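Local coordinates for protein probable uracil-DNA glycosylase (Acanthamoeba polyphaga mimivirus, PDB 5X55) that is a probable member of the uracil-DNA glycosylase superfamily, with a four-stranded parallel sheet flanked by helices, at residues A[355-358]-A[359-362]; A[132-135]-A[136-139]; A[280-283]-A[284-288]. All coordinates share one frame; numbering follows the deposited sequence.

All three are local contacts at the ends of helices, joining side chains three to five residues apart, but at different depths. Contact 1, at the end of helix 350-360, is a surface contact, dominated by polar and charged groups. Contacts 2 and 3 are partly buried and touch each other: Phe137 packs on Tyr282, and Trp134 on Leu283, so the start of helix 135-142 rests on the last turns of helix 273-286. Contact 2 is chiefly aromatic, with two waters bridging backbone C=O and N-H groups, whereas contact 3 mixes aliphatic and aromatic packing with a water bridge. Contacts 1 and 3 both finish helices, one by a Schellman motif, the other by turning into extended chain; their nearest atoms are about 7 Å apart.

Contact 1 (A[355-358]-A[359-362]); sequences NEHL and KSRN
Lys359 N bonds to Asn355 O at 2.9 Å and Ser360 N to Glu356 O at 2.8 Å, the last regular i to i+4 bonds of helix 350-360. Arg361 N then divides itself weakly between the carbonyls of His357 and Leu358, and a Schellman motif ends the helix: Asn362, a residue that tolerates positive phi well, is its C-prime residue, with Lys363 N directed to Leu358 O and Asn362 N to Lys359 O. Ser360 OG donates to His357 O over 3.0 Å; a chi1 of 81° sets the short hydroxyl back against the preceding turn. One turn apart, the His357 ring and the Arg361 guanidinium lie with planes 45° apart, and His357 CE1 comes over one guanidinium face, 3.4 Å from Arg361 NH2. Both polar ends meet Asp289, whose OD2 takes a hydrogen bond from His357 NE2 and a salt bridge from Arg361 NH1; the carboxylate probably offsets positive charge where the two groups meet. Glu356 and Lys359 run alongside each other at the exposed surface. On the inward side Leu358, apolar and buried, presses on Ile291 of strand 291-295, which the His357 side chain also touches, and His357 stacks on Tyr312 of strand 312-316.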
ATOM      1  N   ASN A 355      -1.817 -18.506  -0.737  1.00 23.09           N
ATOM      2  CA  ASN A 355      -1.725 -19.622   0.193  1.00 25.38           C
ATOM      3  C   ASN A 355      -0.914 -20.757  -0.401  1.00 27.83           C
ATOM      4  O   ASN A 355      -0.025 -21.316   0.256  1.00 26.05           O
ATOM      5  CB  ASN A 355      -3.123 -20.125   0.540  1.00 24.36           C
ATOM      6  CG  ASN A 355      -3.855 -19.210   1.483  1.00 27.68           C
ATOM      7  OD1 ASN A 355      -3.262 -18.315   2.097  1.00 28.87           O
ATOM      8  ND2 ASN A 355      -5.156 -19.450   1.635  1.00 31.94           N
ATOM      9  N   GLU A 356      -1.241 -21.136  -1.634  1.00 25.30           N
ATOM     10  CA  GLU A 356      -0.571 -22.274  -2.240  1.00 29.12           C
ATOM     11  C   GLU A 356       0.904 -21.984  -2.452  1.00 29.10           C
ATOM     12  O   GLU A 356       1.738 -22.862  -2.223  1.00 26.64           O
ATOM     13  CB  GLU A 356      -1.254 -22.663  -3.548  1.00 29.41           C
ATOM     14  CG  GLU A 356      -2.686 -23.167  -3.362  1.00 35.07           C
ATOM     15  CD  GLU A 356      -2.840 -24.130  -2.171  1.00 44.93           C
ATOM     16  OE1 GLU A 356      -2.174 -25.191  -2.150  1.00 45.70           O
ATOM     17  OE2 GLU A 356      -3.621 -23.811  -1.242  1.00 46.20           O
ATOM     18  N   HIS A 357       1.254 -20.753  -2.852  1.00 27.88           N
ATOM     19  CA  HIS A 357       2.670 -20.453  -3.055  1.00 26.06           C
ATOM     20  C   HIS A 357       3.442 -20.476  -1.737  1.00 26.21           C
ATOM     21  O   HIS A 357       4.529 -21.070  -1.652  1.00 32.78           O
ATOM     22  CB  HIS A 357       2.840 -19.110  -3.754  1.00 27.79           C
ATOM     23  CG  HIS A 357       4.256 -18.821  -4.151  1.00 35.54           C
ATOM     24  ND1 HIS A 357       4.804 -19.270  -5.337  1.00 36.00           N
ATOM     25  CD2 HIS A 357       5.247 -18.161  -3.504  1.00 28.44           C
ATOM     26  CE1 HIS A 357       6.064 -18.878  -5.410  1.00 35.78           C
ATOM     27  NE2 HIS A 357       6.354 -18.201  -4.314  1.00 35.70           N
ATOM     28  N   LEU A 358       2.888 -19.862  -0.689  1.00 27.34           N
ATOM     29  CA  LEU A 358       3.553 -19.909   0.611  1.00 29.15           C
ATOM     30  C   LEU A 358       3.724 -21.347   1.081  1.00 36.68           C
ATOM     31  O   LEU A 358       4.784 -21.724   1.599  1.00 33.90           O
ATOM     32  CB  LEU A 358       2.765 -19.107   1.651  1.00 28.13           C
ATOM     33  CG  LEU A 358       2.804 -17.586   1.499  1.00 32.21           C
ATOM     34  CD1 LEU A 358       1.909 -16.878   2.540  1.00 23.29           C
ATOM     35  CD2 LEU A 358       4.238 -17.095   1.603  1.00 26.49           C
ATOM     36  N   LYS A 359       2.687 -22.163   0.907  1.00 34.42           N
ATOM     37  CA  LYS A 359       2.749 -23.540   1.365  1.00 34.35           C
ATOM     38  C   LYS A 359       3.751 -24.331   0.544  1.00 37.34           C
ATOM     39  O   LYS A 359       4.461 -25.186   1.084  1.00 37.84           O
ATOM     40  CB  LYS A 359       1.351 -24.157   1.314  1.00 34.55           C
ATOM     41  CG  LYS A 359       1.282 -25.668   1.353  1.00 44.57           C
ATOM     42  CD  LYS A 359      -0.176 -26.121   1.452  1.00 43.42           C
ATOM     43  CE  LYS A 359      -0.459 -27.334   0.569  1.00 57.49           C
ATOM     44  NZ  LYS A 359       0.283 -28.561   0.990  1.00 53.99           N
ATOM     45  N   SER A 360       3.867 -24.021  -0.747  1.00 35.86           N
ATOM     46  CA  SER A 360       4.829 -24.726  -1.580  1.00 38.32           C
ATOM     47  C   SER A 360       6.257 -24.323  -1.254  1.00 43.26           C
ATOM     48  O   SER A 360       7.185 -25.039  -1.637  1.00 52.43           O
ATOM     49  CB  SER A 360       4.534 -24.504  -3.068  1.00 36.39           C
ATOM     50  OG  SER A 360       5.044 -23.271  -3.548  1.00 38.16           O
ATOM     51  N   ARG A 361       6.465 -23.210  -0.548  1.00 41.70           N
ATOM     52  CA  ARG A 361       7.796 -22.896  -0.038  1.00 41.53           C
ATOM     53  C   ARG A 361       7.898 -23.040   1.481  1.00 42.55           C
ATOM     54  O   ARG A 361       8.756 -22.416   2.108  1.00 44.19           O
ATOM     55  CB  ARG A 361       8.220 -21.495  -0.471  1.00 40.17           C
ATOM     56  CG  ARG A 361       7.888 -21.195  -1.915  1.00 40.38           C
ATOM     57  CD  ARG A 361       8.818 -21.919  -2.869  1.00 42.88           C
ATOM     58  NE  ARG A 361       8.414 -21.777  -4.269  1.00 37.81           N
ATOM     59  CZ  ARG A 361       9.018 -20.979  -5.149  1.00 43.87           C
ATOM     60  NH1 ARG A 361      10.062 -20.239  -4.780  1.00 42.14           N
ATOM     61  NH2 ARG A 361       8.587 -20.930  -6.408  1.00 41.00           N
ATOM     62  N   ASN A 362       7.029 -23.856   2.087  1.00 44.34           N
ATOM     63  CA  ASN A 362       7.092 -24.203   3.517  1.00 39.45           C
ATOM     64  C   ASN A 362       7.098 -22.979   4.432  1.00 46.48           C
ATOM     65  O   ASN A 362       7.507 -23.077   5.601  1.00 49.61           O
ATOM     66  CB  ASN A 362       8.308 -25.086   3.832  1.00 44.77           C
ATOM     67  CG  ASN A 362       8.289 -26.405   3.077  1.00 48.03           C
ATOM     68  OD1 ASN A 362       9.203 -26.706   2.309  1.00 50.12           O
ATOM     69  ND2 ASN A 362       7.247 -27.199   3.294  1.00 49.58           N
TER

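Contact 2 (A[132-135]-A[136-139]); sequences PEWF and DFFK
Phe138 N bonds to Trp134 O at 2.8 Å and Lys139 N to Phe135 O, opening the regular bonding of helix 135-142. This is the N-terminal first turn of that helix, and in the turn before it waters bridge C=O and N-H groups four residues apart. One water donates a hydrogen bond to Pro132 O and accepts one from Asp136 N, at 2.9 and 2.6 Å; a second does the same between Glu133 O and Phe137 N. Proline, which has no N-H to offer, suits this leading turn, and Phe135 N closes it by bonding to Pro132 O.

Trp134 and Phe137 carry the side-chain contact, an offset edge-to-face pair. The six-membered ring of Trp134 turns its edge toward the face of Phe137, with centroids 5.8 Å apart and planes at 78°. Phe137 CG stands anti to its own nitrogen (chi1 162°), which swings its ring across to the indole's edge. Two large flat groups set nearly upright to each other fill the buried side of the turn, where they press on Leu279 of helix 273-286, and Phe137 also meets the Tyr282 ring. Indole suits its place twice over, since it buries a broad apolar surface while its single polar atom, NE1, is satisfied by Leu178 O.

Asp136 and Lys139 occupy the exposed side, as befits charged residues. Phe135, partly exposed, has Lys126 in a cation-pi contact, and Pro132 CA sits 3.6 Å above the plane of its ring, over the centre. Between the two large aromatics, the closest carbons are Trp134 CE3 and Phe137 CD2, 3.8 Å apart.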
ATOM      1  N   PRO A 132      13.726   0.328  12.806  1.00 35.77           N
ATOM      2  CA  PRO A 132      15.161   0.420  12.462  1.00 26.09           C
ATOM      3  C   PRO A 132      15.602  -0.462  11.305  1.00 26.73           C
ATOM      4  O   PRO A 132      16.561  -0.103  10.599  1.00 28.27           O
ATOM      5  CB  PRO A 132      15.858  -0.003  13.764  1.00 25.10           C
ATOM      6  CG  PRO A 132      14.859   0.186  14.833  1.00 22.55           C
ATOM      7  CD  PRO A 132      13.511  -0.045  14.215  1.00 28.95           C
ATOM      8  N   GLU A 133      14.951  -1.608  11.090  1.00 25.28           N
ATOM      9  CA  GLU A 133      15.316  -2.479   9.971  1.00 30.95           C
ATOM     10  C   GLU A 133      15.185  -1.811   8.600  1.00 28.96           C
ATOM     11  O   GLU A 133      15.655  -2.384   7.614  1.00 31.57           O
ATOM     12  CB  GLU A 133      14.465  -3.755   9.983  1.00 30.38           C
ATOM     13  CG  GLU A 133      14.606  -4.627  11.244  1.00 33.15           C
ATOM     14  CD  GLU A 133      13.726  -4.176  12.411  1.00 33.53           C
ATOM     15  OE1 GLU A 133      13.439  -2.967  12.519  1.00 33.84           O
ATOM     16  OE2 GLU A 133      13.313  -5.039  13.223  1.00 43.28           O
ATOM     17  N   TRP A 134      14.560  -0.631   8.501  1.00 22.67           N
ATOM     18  CA  TRP A 134      14.459   0.074   7.231  1.00 25.35           C
ATOM     19  C   TRP A 134      15.515   1.160   7.069  1.00 29.69           C
ATOM     20  O   TRP A 134      15.631   1.726   5.972  1.00 26.46           O
ATOM     21  CB  TRP A 134      13.064   0.699   7.068  1.00 20.53           C
ATOM     22  CG  TRP A 134      11.964  -0.291   6.736  1.00 23.23           C
ATOM     23  CD1 TRP A 134      11.042  -0.821   7.598  1.00 21.59           C
ATOM     24  CD2 TRP A 134      11.667  -0.852   5.439  1.00 22.00           C
ATOM     25  NE1 TRP A 134      10.195  -1.677   6.920  1.00 25.13           N
ATOM     26  CE2 TRP A 134      10.560  -1.713   5.597  1.00 22.15           C
ATOM     27  CE3 TRP A 134      12.236  -0.714   4.169  1.00 23.13           C
ATOM     28  CZ2 TRP A 134      10.019  -2.437   4.533  1.00 23.25           C
ATOM     29  CZ3 TRP A 134      11.681  -1.430   3.097  1.00 22.06           C
ATOM     30  CH2 TRP A 134      10.587  -2.277   3.288  1.00 19.46           C
ATOM     31  N   PHE A 135      16.293   1.455   8.122  1.00 30.47           N
ATOM     32  CA  PHE A 135      17.218   2.586   8.053  1.00 30.03           C
ATOM     33  C   PHE A 135      18.230   2.397   6.927  1.00 29.14           C
ATOM     34  O   PHE A 135      18.562   3.354   6.216  1.00 31.17           O
ATOM     35  CB  PHE A 135      17.917   2.792   9.405  1.00 32.40           C
ATOM     36  CG  PHE A 135      17.000   3.325  10.509  1.00 36.75           C
ATOM     37  CD1 PHE A 135      15.697   3.739  10.226  1.00 31.33           C
ATOM     38  CD2 PHE A 135      17.450   3.418  11.831  1.00 35.90           C
ATOM     39  CE1 PHE A 135      14.854   4.221  11.238  1.00 32.09           C
ATOM     40  CE2 PHE A 135      16.617   3.901  12.853  1.00 29.15           C
ATOM     41  CZ  PHE A 135      15.317   4.302  12.560  1.00 28.35           C
ATOM     42  N   ASP A 136      18.683   1.160   6.707  1.00 31.51           N
ATOM     43  CA  ASP A 136      19.607   0.901   5.609  1.00 28.47           C
ATOM     44  C   ASP A 136      18.980   1.288   4.279  1.00 30.37           C
ATOM     45  O   ASP A 136      19.575   2.048   3.501  1.00 30.04           O
ATOM     46  CB  ASP A 136      20.047  -0.567   5.611  1.00 32.80           C
ATOM     47  CG  ASP A 136      21.125  -0.846   6.668  1.00 51.26           C
ATOM     48  OD1 ASP A 136      21.216  -0.064   7.644  1.00 51.46           O
ATOM     49  OD2 ASP A 136      21.882  -1.835   6.532  1.00 59.28           O
ATOM     50  N   PHE A 137      17.752   0.826   4.023  1.00 27.21           N
ATOM     51  CA  PHE A 137      17.087   1.259   2.802  1.00 28.74           C
ATOM     52  C   PHE A 137      16.998   2.773   2.767  1.00 26.64           C
ATOM     53  O   PHE A 137      17.327   3.401   1.753  1.00 29.73           O
ATOM     54  CB  PHE A 137      15.697   0.634   2.680  1.00 27.08           C
ATOM     55  CG  PHE A 137      14.808   1.348   1.708  1.00 25.60           C
ATOM     56  CD1 PHE A 137      15.002   1.213   0.338  1.00 25.77           C
ATOM     57  CD2 PHE A 137      13.792   2.162   2.156  1.00 23.62           C
ATOM     58  CE1 PHE A 137      14.196   1.866  -0.563  1.00 19.93           C
ATOM     59  CE2 PHE A 137      12.984   2.827   1.264  1.00 27.79           C
ATOM     60  CZ  PHE A 137      13.187   2.678  -0.111  1.00 24.39           C
ATOM     61  N   PHE A 138      16.631   3.383   3.896  1.00 26.47           N
ATOM     62  CA  PHE A 138      16.456   4.824   3.881  1.00 28.58           C
ATOM     63  C   PHE A 138      17.789   5.526   3.658  1.00 31.38           C
ATOM     64  O   PHE A 138      17.846   6.538   2.947  1.00 26.94           O
ATOM     65  CB  PHE A 138      15.773   5.288   5.169  1.00 26.38           C
ATOM     66  CG  PHE A 138      14.836   6.419   4.947  1.00 33.07           C
ATOM     67  CD1 PHE A 138      15.301   7.722   4.891  1.00 34.55           C
ATOM     68  CD2 PHE A 138      13.493   6.180   4.729  1.00 37.82           C
ATOM     69  CE1 PHE A 138      14.433   8.768   4.654  1.00 33.66           C
ATOM     70  CE2 PHE A 138      12.621   7.209   4.494  1.00 32.52           C
ATOM     71  CZ  PHE A 138      13.088   8.507   4.452  1.00 37.12           C
ATOM     72  N   LYS A 139      18.881   4.955   4.175  1.00 35.09           N
ATOM     73  CA  LYS A 139      20.191   5.551   3.932  1.00 35.40           C
ATOM     74  C   LYS A 139      20.533   5.509   2.446  1.00 29.35           C
ATOM     75  O   LYS A 139      21.133   6.447   1.911  1.00 30.66           O
ATOM     76  CB  LYS A 139      21.248   4.830   4.772  1.00 38.40           C
ATOM     77  CG  LYS A 139      22.688   5.235   4.487  1.00 45.17           C
ATOM     78  CD  LYS A 139      23.657   4.431   5.355  1.00 54.36           C
ATOM     79  CE  LYS A 139      25.112   4.661   4.959  1.00 53.90           C
ATOM     80  NZ  LYS A 139      26.018   3.669   5.613  1.00 59.57           N
TER
HETATM   81  O   HOH W   1      18.245  -0.796   8.406  1.00 34.16           O
HETATM   82  O   HOH W   2      16.731  -1.488   5.294  1.00 29.74           O

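Contact 3 (A[280-283]-A[284-288])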
ATOM      1  N   ILE A 280      10.676  -0.977  -4.340  1.00 17.74           N
ATOM      2  CA  ILE A 280      10.498  -2.256  -5.035  1.00 18.47           C
ATOM      3  C   ILE A 280      11.849  -2.903  -5.295  1.00 20.05           C
ATOM      4  O   ILE A 280      12.059  -4.093  -5.007  1.00 23.95           O
ATOM      5  CB  ILE A 280       9.727  -2.067  -6.362  1.00 23.70           C
ATOM      6  CG1 ILE A 280       8.427  -1.251  -6.197  1.00 18.31           C
ATOM      7  CG2 ILE A 280       9.486  -3.410  -7.048  1.00 16.77           C
ATOM      8  CD1 ILE A 280       7.406  -1.889  -5.371  1.00 19.98           C
ATOM      9  N   ASP A 281      12.787  -2.126  -5.850  1.00 20.00           N
ATOM     10  CA  ASP A 281      14.095  -2.675  -6.208  1.00 21.65           C
ATOM     11  C   ASP A 281      14.841  -3.156  -4.977  1.00 25.37           C
ATOM     12  O   ASP A 281      15.505  -4.197  -5.013  1.00 24.17           O
ATOM     13  CB  ASP A 281      14.929  -1.630  -6.960  1.00 19.08           C
ATOM     14  CG  ASP A 281      14.315  -1.257  -8.306  1.00 27.32           C
ATOM     15  OD1 ASP A 281      13.450  -2.024  -8.802  1.00 24.79           O
ATOM     16  OD2 ASP A 281      14.673  -0.192  -8.861  1.00 32.07           O
ATOM     17  N   TYR A 282      14.751  -2.404  -3.878  1.00 21.90           N
ATOM     18  CA  TYR A 282      15.384  -2.837  -2.642  1.00 22.99           C
ATOM     19  C   TYR A 282      14.853  -4.198  -2.208  1.00 23.95           C
ATOM     20  O   TYR A 282      15.624  -5.091  -1.823  1.00 23.84           O
ATOM     21  CB  TYR A 282      15.154  -1.793  -1.549  1.00 22.23           C
ATOM     22  CG  TYR A 282      15.757  -2.190  -0.228  1.00 30.65           C
ATOM     23  CD1 TYR A 282      17.098  -1.919   0.057  1.00 31.74           C
ATOM     24  CD2 TYR A 282      15.004  -2.852   0.730  1.00 25.81           C
ATOM     25  CE1 TYR A 282      17.660  -2.291   1.271  1.00 31.75           C
ATOM     26  CE2 TYR A 282      15.560  -3.232   1.944  1.00 25.32           C
ATOM     27  CZ  TYR A 282      16.882  -2.952   2.206  1.00 29.84           C
ATOM     28  OH  TYR A 282      17.437  -3.319   3.414  1.00 36.74           O
ATOM     29  N   LEU A 283      13.527  -4.376  -2.262  1.00 23.92           N
ATOM     30  CA  LEU A 283      12.960  -5.640  -1.790  1.00 25.96           C
ATOM     31  C   LEU A 283      13.371  -6.799  -2.696  1.00 26.60           C
ATOM     32  O   LEU A 283      13.816  -7.847  -2.212  1.00 26.83           O
ATOM     33  CB  LEU A 283      11.432  -5.542  -1.685  1.00 16.92           C
ATOM     34  CG  LEU A 283      10.868  -4.580  -0.634  1.00 15.86           C
ATOM     35  CD1 LEU A 283       9.358  -4.502  -0.769  1.00 21.40           C
ATOM     36  CD2 LEU A 283      11.244  -5.020   0.763  1.00 21.61           C
ATOM     37  N   THR A 284      13.251  -6.623  -4.019  1.00 24.11           N
ATOM     38  CA  THR A 284      13.588  -7.709  -4.933  1.00 28.57           C
ATOM     39  C   THR A 284      15.091  -7.971  -5.017  1.00 30.61           C
ATOM     40  O   THR A 284      15.496  -9.076  -5.392  1.00 35.42           O
ATOM     41  CB  THR A 284      13.050  -7.419  -6.335  1.00 29.59           C
ATOM     42  OG1 THR A 284      13.673  -6.230  -6.847  1.00 34.22           O
ATOM     43  CG2 THR A 284      11.537  -7.227  -6.283  1.00 25.32           C
ATOM     44  N   ASP A 285      15.927  -6.996  -4.685  1.00 24.74           N
ATOM     45  CA  ASP A 285      17.356  -7.260  -4.688  1.00 25.65           C
ATOM     46  C   ASP A 285      17.805  -7.948  -3.409  1.00 37.58           C
ATOM     47  O   ASP A 285      18.759  -8.735  -3.438  1.00 41.28           O
ATOM     48  CB  ASP A 285      18.151  -5.967  -4.873  1.00 32.44           C
ATOM     49  CG  ASP A 285      17.873  -5.279  -6.214  1.00 40.56           C
ATOM     50  OD1 ASP A 285      17.163  -5.867  -7.081  1.00 37.53           O
ATOM     51  OD2 ASP A 285      18.365  -4.135  -6.391  1.00 41.98           O
ATOM     52  N   ASN A 286      17.157  -7.680  -2.274  1.00 31.18           N
ATOM     53  CA  ASN A 286      17.700  -8.237  -1.044  1.00 28.01           C
ATOM     54  C   ASN A 286      16.936  -9.442  -0.513  1.00 26.59           C
ATOM     55  O   ASN A 286      17.414 -10.083   0.423  1.00 28.90           O
ATOM     56  CB  ASN A 286      17.789  -7.152   0.024  1.00 28.14           C
ATOM     57  CG  ASN A 286      18.893  -6.170  -0.278  1.00 39.10           C
ATOM     58  OD1 ASN A 286      18.645  -5.058  -0.761  1.00 39.41           O
ATOM     59  ND2 ASN A 286      20.134  -6.590  -0.039  1.00 40.79           N
ATOM     60  N   TYR A 287      15.793  -9.791  -1.096  1.00 27.12           N
ATOM     61  CA  TYR A 287      14.970 -10.874  -0.579  1.00 26.68           C
ATOM     62  C   TYR A 287      14.485 -11.762  -1.713  1.00 27.55           C
ATOM     63  O   TYR A 287      14.497 -11.382  -2.890  1.00 26.58           O
ATOM     64  CB  TYR A 287      13.775 -10.327   0.232  1.00 26.50           C
ATOM     65  CG  TYR A 287      14.257  -9.519   1.405  1.00 24.38           C
ATOM     66  CD1 TYR A 287      14.658 -10.144   2.582  1.00 31.89           C
ATOM     67  CD2 TYR A 287      14.383  -8.148   1.318  1.00 25.33           C
ATOM     68  CE1 TYR A 287      15.140  -9.410   3.649  1.00 27.27           C
ATOM     69  CE2 TYR A 287      14.869  -7.410   2.381  1.00 27.88           C
ATOM     70  CZ  TYR A 287      15.248  -8.055   3.537  1.00 23.60           C
ATOM     71  OH  TYR A 287      15.730  -7.349   4.599  1.00 33.24           O
ATOM     72  N   ASP A 288      14.046 -12.958  -1.345  1.00 31.34           N
ATOM     73  CA  ASP A 288      13.714 -13.921  -2.368  1.00 34.98           C
ATOM     74  C   ASP A 288      12.317 -14.468  -2.194  1.00 30.58           C
ATOM     75  O   ASP A 288      11.784 -14.541  -1.073  1.00 31.42           O
ATOM     76  CB  ASP A 288      14.730 -15.042  -2.399  1.00 38.68           C
ATOM     77  CG  ASP A 288      16.088 -14.569  -2.918  1.00 54.13           C
ATOM     78  OD1 ASP A 288      17.118 -15.199  -2.579  1.00 60.74           O
ATOM     79  OD2 ASP A 288      16.130 -13.566  -3.661  1.00 59.00           O
TER
HETATM   80  O   HOH W   3      13.191  -4.590  -8.876  1.00 32.57           O
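The C-terminal end of helix 273-286, which runs out into the extended chain leading to strand 291-295, brings Ile280 to Leu283 against the residues that follow them. Thr284 N reaches Ile280 O at 3.0 Å with an almost straight N-H...O angle of 172°, and Asn286 N reaches Tyr282 O. The last bond is made by Tyr287 N to Leu283 O, also 3.0 Å but bent to 131°, at the point where the chain leaves the helix; Tyr287 is the first residue with non-helical backbone angles.

On one flank Asp281 and Thr284 are joined through a water that donates to Asp281 OD1 at 2.6 Å and accepts from Thr284 OG1 at 2.7 Å. With a chi1 of 62°, the threonine hydroxyl faces back along the helix toward that water, while its methyl CG2 lies 3.4 Å from Ile280 O. A beta-branched residue suits this buried spot because it supplies a polar branch and an apolar one together; the side chain also packs on Val306 and His311.

On another flank the two tyrosine rings touch: Tyr282 CE2 comes to the edge of the Tyr287 ring, 4.3 Å from Tyr287 CE2. The same edge faces the preceding turn, CD2 of Tyr287 standing 3.6 Å from Leu283 O. Leu283, buried, adds an aliphatic branch, its CD2 lying 4.5 Å from Tyr287 CD2 and its side chain touching Ile183.

Both oxygens of Asp281 are engaged: OD2 forms a salt bridge with Arg305 and OD1 accepts a hydrogen bond from the water, an arrangement that would tend to favour the ionised carboxylate and to hold its rotation.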